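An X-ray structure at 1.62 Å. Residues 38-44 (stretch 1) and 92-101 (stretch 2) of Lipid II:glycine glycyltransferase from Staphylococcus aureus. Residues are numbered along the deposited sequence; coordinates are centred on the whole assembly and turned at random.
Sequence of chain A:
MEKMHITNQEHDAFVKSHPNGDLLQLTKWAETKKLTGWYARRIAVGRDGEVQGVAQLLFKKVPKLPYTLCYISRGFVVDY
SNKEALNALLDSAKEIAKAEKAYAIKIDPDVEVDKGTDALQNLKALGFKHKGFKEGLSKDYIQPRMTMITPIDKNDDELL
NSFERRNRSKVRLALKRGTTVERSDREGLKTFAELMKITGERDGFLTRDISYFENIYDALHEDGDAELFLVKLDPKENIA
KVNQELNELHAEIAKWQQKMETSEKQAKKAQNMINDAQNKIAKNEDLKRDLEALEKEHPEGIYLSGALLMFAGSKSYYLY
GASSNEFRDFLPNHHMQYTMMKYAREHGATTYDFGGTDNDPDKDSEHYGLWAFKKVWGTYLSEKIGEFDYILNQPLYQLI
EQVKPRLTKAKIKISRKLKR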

# COMPACT_ATOMS: atom_id res chain seq x y z
N TRP A 38 -6.80 -2.39 -22.25
CA TRP A 38 -6.84 -0.95 -22.23
C TRP A 38 -5.71 -0.36 -23.04
O TRP A 38 -4.57 -0.83 -22.97
CB TRP A 38 -6.74 -0.38 -20.81
CG TRP A 38 -7.83 -0.83 -19.88
CD1 TRP A 38 -7.86 -2.00 -19.16
CD2 TRP A 38 -9.07 -0.16 -19.60
NE1 TRP A 38 -9.03 -2.08 -18.42
CE2 TRP A 38 -9.80 -0.97 -18.70
CE3 TRP A 38 -9.65 1.03 -20.04
CZ2 TRP A 38 -11.09 -0.56 -18.20
CZ3 TRP A 38 -10.92 1.39 -19.57
CH2 TRP A 38 -11.59 0.62 -18.65
N TYR A 39 -6.01 0.67 -23.82
CA TYR A 39 -4.99 1.46 -24.53
C TYR A 39 -5.04 2.91 -24.09
O TYR A 39 -6.11 3.45 -23.76
CB TYR A 39 -5.07 1.33 -26.06
CG TYR A 39 -6.37 1.79 -26.73
CD1 TYR A 39 -7.48 0.93 -26.78
CD2 TYR A 39 -6.47 3.02 -27.37
CE1 TYR A 39 -8.67 1.32 -27.39
CE2 TYR A 39 -7.66 3.41 -27.99
CZ TYR A 39 -8.74 2.55 -28.00
OH TYR A 39 -9.90 3.02 -28.61
N ALA A 40 -3.88 3.56 -24.10
CA ALA A 40 -3.72 4.84 -23.49
C ALA A 40 -3.46 6.00 -24.44
O ALA A 40 -2.79 5.83 -25.50
CB ALA A 40 -2.60 4.80 -22.42
N ARG A 41 -3.90 7.17 -24.00
CA ARG A 41 -3.60 8.44 -24.65
C ARG A 41 -3.38 9.45 -23.58
O ARG A 41 -3.93 9.32 -22.49
CB ARG A 41 -4.76 8.86 -25.55
CG ARG A 41 -4.92 7.96 -26.77
CD ARG A 41 -3.81 8.12 -27.83
NE ARG A 41 -3.77 9.49 -28.25
CZ ARG A 41 -4.60 10.02 -29.16
NH1 ARG A 41 -5.48 9.27 -29.81
NH2 ARG A 41 -4.53 11.31 -29.42
N ARG A 42 -2.56 10.46 -23.83
CA ARG A 42 -2.31 11.54 -22.90
C ARG A 42 -2.71 12.89 -23.46
O ARG A 42 -2.68 13.11 -24.69
CB ARG A 42 -0.81 11.57 -22.44
CG ARG A 42 -0.40 10.40 -21.56
CD ARG A 42 0.90 10.73 -20.84
NE ARG A 42 2.06 10.62 -21.78
CZ ARG A 42 2.73 11.67 -22.28
NH1 ARG A 42 2.35 12.92 -22.05
NH2 ARG A 42 3.77 11.46 -23.10
N ILE A 43 -3.02 13.80 -22.56
CA ILE A 43 -3.27 15.23 -22.82
C ILE A 43 -2.50 16.05 -21.79
O ILE A 43 -2.24 15.60 -20.67
CB ILE A 43 -4.75 15.64 -22.80
CG1 ILE A 43 -5.46 15.25 -21.47
CG2 ILE A 43 -5.48 14.93 -23.93
CD1 ILE A 43 -6.94 15.66 -21.34
N ALA A 44 -2.12 17.27 -22.17
CA ALA A 44 -1.48 18.23 -21.28
C ALA A 44 -1.88 19.60 -21.75
O ALA A 44 -2.03 19.82 -22.94
CB ALA A 44 0.03 18.07 -21.24
N SER A 92 -9.80 18.88 -24.66
CA SER A 92 -8.88 17.90 -25.25
C SER A 92 -9.36 16.47 -25.13
O SER A 92 -9.22 15.67 -26.06
CB SER A 92 -7.46 18.04 -24.68
OG SER A 92 -6.91 19.32 -25.01
N ALA A 93 -9.89 16.09 -23.95
CA ALA A 93 -10.39 14.74 -23.78
C ALA A 93 -11.57 14.43 -24.68
O ALA A 93 -11.64 13.36 -25.21
CB ALA A 93 -10.77 14.39 -22.32
N LYS A 94 -12.45 15.41 -24.88
CA LYS A 94 -13.61 15.21 -25.75
C LYS A 94 -13.17 14.97 -27.18
O LYS A 94 -13.67 14.13 -27.83
CB LYS A 94 -14.52 16.43 -25.70
CG LYS A 94 -15.41 16.51 -24.47
CD LYS A 94 -16.04 17.87 -24.30
CE LYS A 94 -16.91 18.18 -25.51
NZ LYS A 94 -17.84 19.24 -25.13
N GLU A 95 -12.17 15.71 -27.65
CA GLU A 95 -11.64 15.48 -29.01
C GLU A 95 -11.17 14.02 -29.22
O GLU A 95 -11.48 13.31 -30.20
CB GLU A 95 -10.47 16.42 -29.31
CG GLU A 95 -10.76 17.90 -29.34
CD GLU A 95 -9.67 18.72 -30.03
OE1 GLU A 95 -8.72 18.13 -30.62
OE2 GLU A 95 -9.78 19.96 -29.99
N ILE A 96 -10.34 13.54 -28.29
CA ILE A 96 -9.80 12.21 -28.40
C ILE A 96 -10.92 11.16 -28.26
O ILE A 96 -11.02 10.21 -29.02
CB ILE A 96 -8.71 12.01 -27.34
CG1 ILE A 96 -7.55 12.94 -27.59
CG2 ILE A 96 -8.24 10.57 -27.30
CD1 ILE A 96 -6.49 12.90 -26.51
N ALA A 97 -11.75 11.32 -27.23
CA ALA A 97 -12.78 10.33 -26.92
C ALA A 97 -13.81 10.18 -28.04
O ALA A 97 -14.24 9.10 -28.29
CB ALA A 97 -13.45 10.69 -25.59
N LYS A 98 -14.18 11.26 -28.69
CA LYS A 98 -15.14 11.17 -29.79
C LYS A 98 -14.53 10.38 -30.94
O LYS A 98 -15.18 9.54 -31.56
CB LYS A 98 -15.59 12.57 -30.22
CG LYS A 98 -16.52 13.23 -29.23
CD LYS A 98 -16.69 14.70 -29.58
CE LYS A 98 -17.74 15.38 -28.73
NZ LYS A 98 -19.13 14.99 -29.06
N ALA A 99 -13.24 10.63 -31.20
CA ALA A 99 -12.52 9.87 -32.23
C ALA A 99 -12.39 8.39 -31.91
O ALA A 99 -12.27 7.58 -32.82
CB ALA A 99 -11.16 10.50 -32.47
N GLU A 100 -12.43 8.01 -30.60
CA GLU A 100 -12.43 6.64 -30.18
C GLU A 100 -13.83 6.00 -29.96
O GLU A 100 -13.92 4.88 -29.49
CB GLU A 100 -11.60 6.46 -28.90
CG GLU A 100 -10.16 6.92 -29.08
CD GLU A 100 -9.45 6.15 -30.15
OE1 GLU A 100 -9.60 4.92 -30.26
OE2 GLU A 100 -8.68 6.85 -30.85
N LYS A 101 -14.87 6.74 -30.37
CA LYS A 101 -16.27 6.30 -30.28
C LYS A 101 -16.62 6.02 -28.81
O LYS A 101 -17.29 5.03 -28.51
CB LYS A 101 -16.58 5.07 -31.15
CG LYS A 101 -16.13 5.17 -32.61
CD LYS A 101 -16.85 6.30 -33.33
CE LYS A 101 -16.52 6.31 -34.82
NZ LYS A 101 -17.26 7.43 -35.47
O HOH W 1 -4.33 18.99 -24.54

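Helix 92-99 packs against the strand of stretch 1 in a nearly antiparallel arrangement, the two axes making an angle of 157° and approaching to 9.2 Å. Because the directions are opposed, a walk from the start of stretch 2 to its end runs backward along the strand, from Ala44 and Ile43 to Tyr39. At every second position, Tyr39, Arg41 and Ile43, the CA-to-CB bond points toward stretch 2, and these residues supply most of the strand's side of the contact.

At Ser92 the backbones lie close, with 6.7 Å between the CA atoms of Ser92 and Ile43. The CB of Ser92 packs against CG2 of Ile43 at 3.8 Å, while its hydroxyl is linked to the strand through water: a single molecule lies 2.6 Å from Ser92 OG and donates a hydrogen bond to Ala44 O at 2.9 Å. The CA-to-CB bond of Ala44 points away from the helix, and the residue takes part here through its backbone carbonyl. One residue on, Ala93 points sideways, yet its small side chain still meets Ile43, with CD1 of Ile43 4.2 Å from CB of Ala93.

Lys94 and Glu95 make no contact with the strand, and the next turn of the helix brings Ile96 to face it. Ile96 and Ile43 make the closest apolar contact between the stretches, each with 78 Å² covered by the other stretch, and CD1 of Ile96 comes within 3.4 Å of CG2 of Ile43. Ile96 CD1 also comes within 3.9 Å of Arg41 NH2. Arg41, m at chi1, chi2 and chi3, lays one face of its guanidinium over CG2 of Ile96, so that the flat group covers part of the aliphatic side chain.

Ala97 and Lys98 are out of reach of the strand, and Ala99, though directed toward it, makes no contact. Glu100, the first residue to leave helical phi/psi, restores the connection. Glu100 N still hydrogen-bonds to Ile96 O at 3.1 Å, which ties it to the last turn, and its side chain, m at both chi1 and chi2, extends to the strand. There Tyr39 OH donates a short hydrogen bond of 2.5 Å to Glu100 OE1, which lies at the edge of the tyrosine ring, near its plane. The other carboxylate oxygen, OE2 of Glu100, sits near the guanidinium plane of Arg41 but 4.1 Å from its NH1; the opposite charges are neighbours, too far apart for a salt bridge. Lys101 starts sideways and the end of its side chain leads away, and the contact ends.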